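Local coordinates for protein polyhedrin (Operophtera brumata cypovirus 19, PDB 5A99) that packs into the crystalline polyhedra of an insect cypovirus, occlusion bodies that probably embed virus particles and protect them outside the host, at residues 32-36 / 113-119; 61-65 / 87-91; 152-157 / 167-171. One frame throughout, in Å; residues are numbered along the deposited sequence.

Contact 1: 32-36 / 113-119; sequences YIYAH and FIVQGDV
Tyr34 and Gln116 face each other as a hydrogen-bonded pair in the six-stranded antiparallel sheet of the polyhedrin. Segments 33-36 and 113-116, which lie on strands 33-40 and 110-116, run antiparallel with 174° between their directions. Tyr34 N gives its hydrogen to Gln116 O at 2.8 Å, and Gln116 N returns a bond to Tyr34 O. One pair along, His36 N reaches Ile114 O at 2.7 Å, nearly straight at 171°, while Ile114 N binds His36 O. Between them Ala35 and Val115 form a non-hydrogen-bonded pair, and Val115 CA comes within 3.1 Å of Tyr34 O in a CA-H...O contact.

The Tyr34, His36, Ile114 and Gln116 side chains share one face of the sheet; Ala35 and Val115 lie on the other, against strand 184-190. There Phe113, its CG trans to the backbone N (chi1 179°), brings its ring up to the His36 carbonyl, CD1 3.3 Å from His36 O, and CE1 to 4.2 Å from Ala35 CB. At the far end Ile33 CG2 meets Val119 CG1 at 4.1 Å. Gly117 has a positive phi, and its CA lies near Tyr32 O as the chain leaves the strand.

Further out, Tyr238 packs edge-to-face with both the Tyr34 and His36 rings. The polar ends are held separately: Gln116 OE1 accepts from Leu239 N, Tyr34 OH bonds Ala140 O of the second subunit, and His36 NE2 is hydrogen-bonded to Tyr232 OH. One water bridges Tyr32 O and Asp118 N; another sits in the plane of the imidazole, 2.6 Å from His36 ND1, and donates to Ile114 O.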
# COMPACT_ATOMS: atom_id res chain seq x y z
N TYR A 32 16.99 -3.99 11.05
CA TYR A 32 16.37 -3.56 9.81
C TYR A 32 17.25 -3.70 8.58
O TYR A 32 18.49 -3.63 8.64
CB TYR A 32 15.92 -2.11 9.95
CG TYR A 32 14.60 -1.98 10.64
CD1 TYR A 32 14.52 -1.97 12.03
CD2 TYR A 32 13.42 -1.91 9.92
CE1 TYR A 32 13.32 -1.88 12.67
CE2 TYR A 32 12.21 -1.81 10.56
CZ TYR A 32 12.16 -1.80 11.94
OH TYR A 32 10.97 -1.69 12.60
N ILE A 33 16.60 -3.88 7.44
CA ILE A 33 17.25 -3.63 6.17
C ILE A 33 16.62 -2.36 5.63
O ILE A 33 15.45 -2.05 5.92
CB ILE A 33 17.14 -4.80 5.16
CG1 ILE A 33 15.69 -5.21 4.95
CG2 ILE A 33 17.96 -5.98 5.63
CD1 ILE A 33 15.51 -6.30 3.89
N TYR A 34 17.42 -1.61 4.89
CA TYR A 34 17.01 -0.30 4.42
C TYR A 34 17.21 -0.20 2.92
O TYR A 34 18.17 -0.74 2.36
CB TYR A 34 17.80 0.82 5.13
CG TYR A 34 17.61 0.84 6.62
CD1 TYR A 34 16.48 1.43 7.18
CD2 TYR A 34 18.54 0.26 7.47
CE1 TYR A 34 16.29 1.44 8.54
CE2 TYR A 34 18.35 0.27 8.82
CZ TYR A 34 17.24 0.87 9.36
OH TYR A 34 17.06 0.88 10.71
N ALA A 35 16.27 0.50 2.29
CA ALA A 35 16.32 0.80 0.87
C ALA A 35 15.97 2.28 0.68
O ALA A 35 14.86 2.71 0.99
CB ALA A 35 15.36 -0.09 0.11
N HIS A 36 16.93 3.04 0.17
CA HIS A 36 16.73 4.46 -0.09
C HIS A 36 16.65 4.72 -1.58
O HIS A 36 17.52 4.30 -2.34
CB HIS A 36 17.88 5.29 0.47
CG HIS A 36 17.78 5.57 1.93
ND1 HIS A 36 18.38 4.78 2.88
CD2 HIS A 36 17.17 6.58 2.61
CE1 HIS A 36 18.13 5.28 4.09
NE2 HIS A 36 17.39 6.36 3.94
N PHE A 113 20.23 4.73 -5.66
CA PHE A 113 19.52 3.69 -4.92
C PHE A 113 20.52 3.01 -3.99
O PHE A 113 21.58 2.56 -4.43
CB PHE A 113 18.90 2.70 -5.91
CG PHE A 113 18.16 1.56 -5.27
CD1 PHE A 113 17.02 1.79 -4.50
CD2 PHE A 113 18.59 0.25 -5.44
CE1 PHE A 113 16.33 0.73 -3.92
CE2 PHE A 113 17.90 -0.81 -4.85
CZ PHE A 113 16.77 -0.56 -4.09
N ILE A 114 20.19 2.97 -2.70
CA ILE A 114 21.06 2.41 -1.68
C ILE A 114 20.34 1.41 -0.81
O ILE A 114 19.28 1.70 -0.23
CB ILE A 114 21.67 3.51 -0.76
CG1 ILE A 114 22.33 4.61 -1.60
CG2 ILE A 114 22.70 2.90 0.19
CD1 ILE A 114 22.46 5.91 -0.87
N VAL A 115 20.92 0.22 -0.71
CA VAL A 115 20.44 -0.81 0.19
C VAL A 115 21.49 -0.98 1.28
O VAL A 115 22.69 -0.94 1.02
CB VAL A 115 20.19 -2.14 -0.53
CG1 VAL A 115 19.05 -1.98 -1.54
CG2 VAL A 115 21.45 -2.65 -1.20
N GLN A 116 21.03 -1.12 2.51
CA GLN A 116 21.90 -1.21 3.67
C GLN A 116 21.36 -2.21 4.67
O GLN A 116 20.16 -2.33 4.86
CB GLN A 116 22.04 0.16 4.34
CG GLN A 116 22.91 0.14 5.59
CD GLN A 116 23.03 1.53 6.25
OE1 GLN A 116 23.18 2.54 5.57
NE2 GLN A 116 22.97 1.56 7.57
N GLY A 117 22.28 -2.91 5.33
CA GLY A 117 21.94 -3.97 6.26
C GLY A 117 22.54 -5.27 5.76
O GLY A 117 23.33 -5.26 4.82
N ASP A 118 22.18 -6.38 6.41
CA ASP A 118 22.63 -7.69 5.98
C ASP A 118 21.72 -8.11 4.84
O ASP A 118 20.83 -8.95 5.01
CB ASP A 118 22.57 -8.71 7.12
CG ASP A 118 23.14 -10.05 6.73
OD1 ASP A 118 24.06 -10.07 5.89
OD2 ASP A 118 22.67 -11.08 7.25
N VAL A 119 21.93 -7.50 3.68
CA VAL A 119 21.03 -7.76 2.58
C VAL A 119 21.47 -8.96 1.76
O VAL A 119 22.67 -9.26 1.63
CB VAL A 119 20.87 -6.52 1.65
CG1 VAL A 119 20.53 -5.29 2.45
CG2 VAL A 119 22.10 -6.29 0.86
O HOH W 1 20.39 -5.76 8.45
O HOH W 2 19.69 2.58 2.51

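Contact 2: 61-65 / 87-91; sequences YNWDQ and LRDGL
Trp63 and Arg88 mark the nearest backbone approach, with their CA atoms 9.2 Å apart, where the turn after strand 56-61 faces helix 81-92 and side chains alone bridge the gap. The indole of Trp63 does most of the touching. Its CG lies trans to the backbone N (chi1 -180°), which sends the ring out toward the helix. Leu91 CD1 sits over one face, 3.3 Å above the plane and displaced toward the rim, at 3.6 Å from Trp63 CZ2. One helical turn earlier Leu87 CD2 approaches Trp63 CH2 at 4.1 Å. Arg88 crosses the benzo end obliquely, bringing its CG to 3.6 Å from Trp63 CZ3.

Beyond the ring the arginine chain bends at chi3 (85°) and carries the guanidinium on to Asp64, whose CB lies over one of its faces. Asp64 OD2 and Arg88 NH2 stand 3.9 Å apart, a long salt bridge. The stronger polar partners come from around the pair: Arg88 NE bonds Tyr131 OH, Asp64 OD1 pairs with Arg72 of the third subunit, and the Arg72 carbonyl of that subunit takes Arg88 NH1. Trp63 NE1 is bonded to Glu107.

Within the turn, Asn62 N donates to Gln65 OE1 at 2.8 Å and Gln65 N to Asn62 O. The arrangement is a type I beta turn, residues 62-65, packed on a helix through its tryptophan and placed at a subunit interface of the trimeric assembly.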
# COMPACT_ATOMS: atom_id res chain seq x y z
N TYR A 61 6.84 2.79 -7.22
CA TYR A 61 6.48 4.20 -7.17
C TYR A 61 6.07 4.64 -8.56
O TYR A 61 6.80 4.44 -9.53
CB TYR A 61 7.65 5.02 -6.63
CG TYR A 61 8.08 4.53 -5.27
CD1 TYR A 61 7.49 5.01 -4.11
CD2 TYR A 61 9.06 3.56 -5.15
CE1 TYR A 61 7.87 4.54 -2.86
CE2 TYR A 61 9.46 3.09 -3.91
CZ TYR A 61 8.86 3.58 -2.77
OH TYR A 61 9.26 3.09 -1.55
N ASN A 62 4.88 5.20 -8.66
CA ASN A 62 4.43 5.74 -9.92
C ASN A 62 5.09 7.10 -10.14
O ASN A 62 5.63 7.69 -9.20
CB ASN A 62 2.91 5.84 -9.94
CG ASN A 62 2.37 6.04 -11.33
OD1 ASN A 62 3.02 5.69 -12.32
ND2 ASN A 62 1.17 6.59 -11.43
N TRP A 63 5.04 7.60 -11.37
CA TRP A 63 5.65 8.88 -11.74
C TRP A 63 5.25 10.01 -10.78
O TRP A 63 6.09 10.82 -10.39
CB TRP A 63 5.26 9.23 -13.17
CG TRP A 63 5.82 10.52 -13.73
CD1 TRP A 63 7.02 10.69 -14.36
CD2 TRP A 63 5.19 11.79 -13.72
NE1 TRP A 63 7.17 12.00 -14.74
CE2 TRP A 63 6.06 12.70 -14.36
CE3 TRP A 63 3.95 12.27 -13.24
CZ2 TRP A 63 5.75 14.05 -14.53
CZ3 TRP A 63 3.64 13.61 -13.41
CH2 TRP A 63 4.54 14.48 -14.05
N ASP A 64 3.98 10.05 -10.40
CA ASP A 64 3.48 11.13 -9.57
C ASP A 64 3.85 10.94 -8.10
O ASP A 64 3.57 11.80 -7.26
CB ASP A 64 1.97 11.31 -9.74
CG ASP A 64 1.16 10.21 -9.06
OD1 ASP A 64 1.62 9.04 -9.06
OD2 ASP A 64 0.07 10.52 -8.53
N GLN A 65 4.50 9.83 -7.78
CA GLN A 65 5.04 9.65 -6.45
C GLN A 65 6.54 9.90 -6.43
O GLN A 65 7.16 9.86 -5.37
CB GLN A 65 4.70 8.25 -5.94
CG GLN A 65 3.20 8.00 -5.95
CD GLN A 65 2.86 6.53 -5.76
OE1 GLN A 65 3.53 5.65 -6.28
NE2 GLN A 65 1.80 6.27 -5.00
N LEU A 87 0.66 17.39 -19.67
CA LEU A 87 1.99 16.81 -19.62
C LEU A 87 1.89 15.29 -19.49
O LEU A 87 2.48 14.54 -20.28
CB LEU A 87 2.77 17.41 -18.45
CG LEU A 87 4.11 16.74 -18.16
CD1 LEU A 87 4.99 16.78 -19.39
CD2 LEU A 87 4.78 17.39 -16.96
N ARG A 88 1.12 14.84 -18.51
CA ARG A 88 0.98 13.41 -18.24
C ARG A 88 0.36 12.69 -19.41
O ARG A 88 0.81 11.60 -19.76
CB ARG A 88 0.16 13.19 -16.98
CG ARG A 88 0.88 13.62 -15.72
CD ARG A 88 -0.03 13.52 -14.51
NE ARG A 88 -0.05 12.18 -13.94
CZ ARG A 88 -0.66 11.86 -12.80
NH1 ARG A 88 -1.33 12.79 -12.11
NH2 ARG A 88 -0.61 10.62 -12.36
N ASP A 89 -0.66 13.31 -20.02
CA ASP A 89 -1.28 12.79 -21.24
C ASP A 89 -0.19 12.39 -22.25
O ASP A 89 -0.22 11.28 -22.79
CB ASP A 89 -2.23 13.83 -21.87
CG ASP A 89 -3.51 14.04 -21.06
OD1 ASP A 89 -3.80 13.24 -20.15
OD2 ASP A 89 -4.24 15.01 -21.37
N GLY A 90 0.78 13.27 -22.47
CA GLY A 90 1.87 13.00 -23.40
C GLY A 90 2.88 11.97 -22.92
O GLY A 90 3.42 11.19 -23.73
N LEU A 91 3.15 11.93 -21.62
CA LEU A 91 4.12 10.96 -21.09
C LEU A 91 3.57 9.54 -21.13
O LEU A 91 4.32 8.57 -21.22
CB LEU A 91 4.54 11.31 -19.66
CG LEU A 91 5.03 12.75 -19.40
CD1 LEU A 91 5.50 12.92 -17.93
CD2 LEU A 91 6.14 13.13 -20.37

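Contact 3: 152-157 / 167-171; sequences IGPLMR and AWSYV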
# COMPACT_ATOMS: atom_id res chain seq x y z
N ILE A 152 20.69 -5.86 -10.00
CA ILE A 152 21.77 -4.88 -10.10
C ILE A 152 22.91 -5.07 -9.10
O ILE A 152 23.89 -4.31 -9.14
CB ILE A 152 21.24 -3.44 -9.94
CG1 ILE A 152 20.54 -3.28 -8.58
CG2 ILE A 152 20.26 -3.10 -11.06
CD1 ILE A 152 20.42 -1.86 -8.12
N GLY A 153 22.79 -6.07 -8.23
CA GLY A 153 23.77 -6.29 -7.17
C GLY A 153 25.23 -6.05 -7.54
O GLY A 153 25.92 -5.28 -6.88
N PRO A 154 25.72 -6.71 -8.59
CA PRO A 154 27.15 -6.60 -8.92
C PRO A 154 27.51 -5.24 -9.52
O PRO A 154 28.67 -4.83 -9.46
CB PRO A 154 27.36 -7.73 -9.93
CG PRO A 154 26.04 -7.89 -10.60
CD PRO A 154 25.00 -7.59 -9.53
N LEU A 155 26.53 -4.54 -10.07
CA LEU A 155 26.76 -3.22 -10.64
C LEU A 155 26.87 -2.16 -9.56
O LEU A 155 27.22 -1.01 -9.83
CB LEU A 155 25.61 -2.83 -11.56
CG LEU A 155 25.26 -3.78 -12.69
CD1 LEU A 155 24.24 -3.09 -13.59
CD2 LEU A 155 26.51 -4.23 -13.48
N MET A 156 26.54 -2.54 -8.33
CA MET A 156 26.54 -1.58 -7.24
C MET A 156 27.94 -1.41 -6.68
O MET A 156 28.82 -2.26 -6.88
CB MET A 156 25.57 -1.99 -6.13
CG MET A 156 24.17 -2.31 -6.63
SD MET A 156 23.05 -2.80 -5.33
CE MET A 156 22.39 -1.21 -4.87
N ARG A 157 28.14 -0.29 -6.00
CA ARG A 157 29.40 0.02 -5.36
C ARG A 157 29.18 0.08 -3.87
O ARG A 157 28.40 0.91 -3.38
CB ARG A 157 29.99 1.33 -5.88
CG ARG A 157 30.54 1.24 -7.29
CD ARG A 157 31.13 2.57 -7.75
NE ARG A 157 32.26 3.00 -6.92
CZ ARG A 157 32.41 4.23 -6.42
NH1 ARG A 157 31.48 5.15 -6.64
NH2 ARG A 157 33.47 4.54 -5.69
N ALA A 167 26.67 -1.28 3.04
CA ALA A 167 25.67 -0.69 2.17
C ALA A 167 26.15 -0.72 0.73
O ALA A 167 27.36 -0.78 0.48
CB ALA A 167 25.36 0.72 2.61
N TRP A 168 25.21 -0.69 -0.21
CA TRP A 168 25.52 -0.77 -1.62
C TRP A 168 24.75 0.28 -2.43
O TRP A 168 23.53 0.48 -2.23
CB TRP A 168 25.22 -2.18 -2.12
CG TRP A 168 26.08 -3.22 -1.49
CD1 TRP A 168 27.20 -3.79 -2.02
CD2 TRP A 168 25.91 -3.82 -0.19
NE1 TRP A 168 27.73 -4.70 -1.15
CE2 TRP A 168 26.96 -4.74 -0.02
CE3 TRP A 168 24.98 -3.66 0.83
CZ2 TRP A 168 27.11 -5.51 1.14
CZ3 TRP A 168 25.12 -4.42 1.98
CH2 TRP A 168 26.18 -5.33 2.13
N SER A 169 25.46 0.92 -3.35
CA SER A 169 24.91 2.06 -4.07
C SER A 169 24.90 1.90 -5.59
O SER A 169 25.88 1.45 -6.19
CB SER A 169 25.71 3.31 -3.70
OG SER A 169 25.46 4.36 -4.61
N TYR A 170 23.79 2.31 -6.18
CA TYR A 170 23.59 2.29 -7.62
C TYR A 170 23.05 3.65 -8.04
O TYR A 170 22.16 4.20 -7.38
CB TYR A 170 22.60 1.18 -7.97
CG TYR A 170 22.45 0.86 -9.44
CD1 TYR A 170 23.51 0.31 -10.15
CD2 TYR A 170 21.25 1.06 -10.10
CE1 TYR A 170 23.37 -0.01 -11.50
CE2 TYR A 170 21.11 0.76 -11.43
CZ TYR A 170 22.17 0.23 -12.13
OH TYR A 170 22.01 -0.08 -13.47
N VAL A 171 23.58 4.20 -9.13
CA VAL A 171 23.14 5.50 -9.61
C VAL A 171 22.90 5.52 -11.11
O VAL A 171 23.44 4.70 -11.87
CB VAL A 171 24.14 6.63 -9.23
CG1 VAL A 171 24.50 6.56 -7.76
CG2 VAL A 171 25.40 6.57 -10.08
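Apolar packing centres on Tyr170, whose ring is approached by three residues of 152-157. Ile152 CG2 stands over one face in a CH-pi contact, 4.2 Å from the ring centroid, while its CD1 reaches Tyr170 CD2 at 3.6 Å. Leu155 lies alongside the ring, pointing the same way, with CB 3.6 Å from Tyr170 CE1; its carbonyl oxygen is at the ring edge, in plane. Met156 crosses the tyrosine at about a right angle. Its chain bends at chi3 (90°), which sets the methyl CE against both Tyr170 CB and Trp168 O, while SD lies 3.9 Å from Trp168 CB.

Hydrogen bonding joins the backbones at a single antiparallel pair, Arg157 with Ser169, where strand 157-161 begins, the outermost strand on one side of the six-stranded sheet within this chain, next to strand 164-173. Arg157 N donates to Ser169 O at 2.9 Å; in return Ser169 N reaches Arg157 O from well above its carbonyl plane. Just before this pair, Met156 CA makes a CA-H...O contact with Ser169 O at 3.3 Å.

The polar side-chain ends turn to other partners: Arg157 NH1 forms a salt bridge with Asp245, and Ser169 OG is hydrogen-bonded to Gln112 OE1.

In the fold
Contacts 1 and 3 belong to one sheet, with centres about 11 Å apart. Strand 110-116 lies between strands 33-40 and 164-173, and across the second seam Phe113 N comes to 2.6 Å from Tyr170 O and Val115 O to 2.8 Å from Trp168 N, both probable hydrogen bonds. Contact 2 lies apart from this sheet, about 27 and 26 Å from contacts 1 and 3 between centres; its nearest atoms are about 6 Å from contact 1 and 13 Å from contact 3. It is nested in the chain loop that contact 1 closes, helix 81-92 being the element before strand 110-116. Contact 1 meets the second subunit, contact 2 the third, contact 3 no other chain of the assembly.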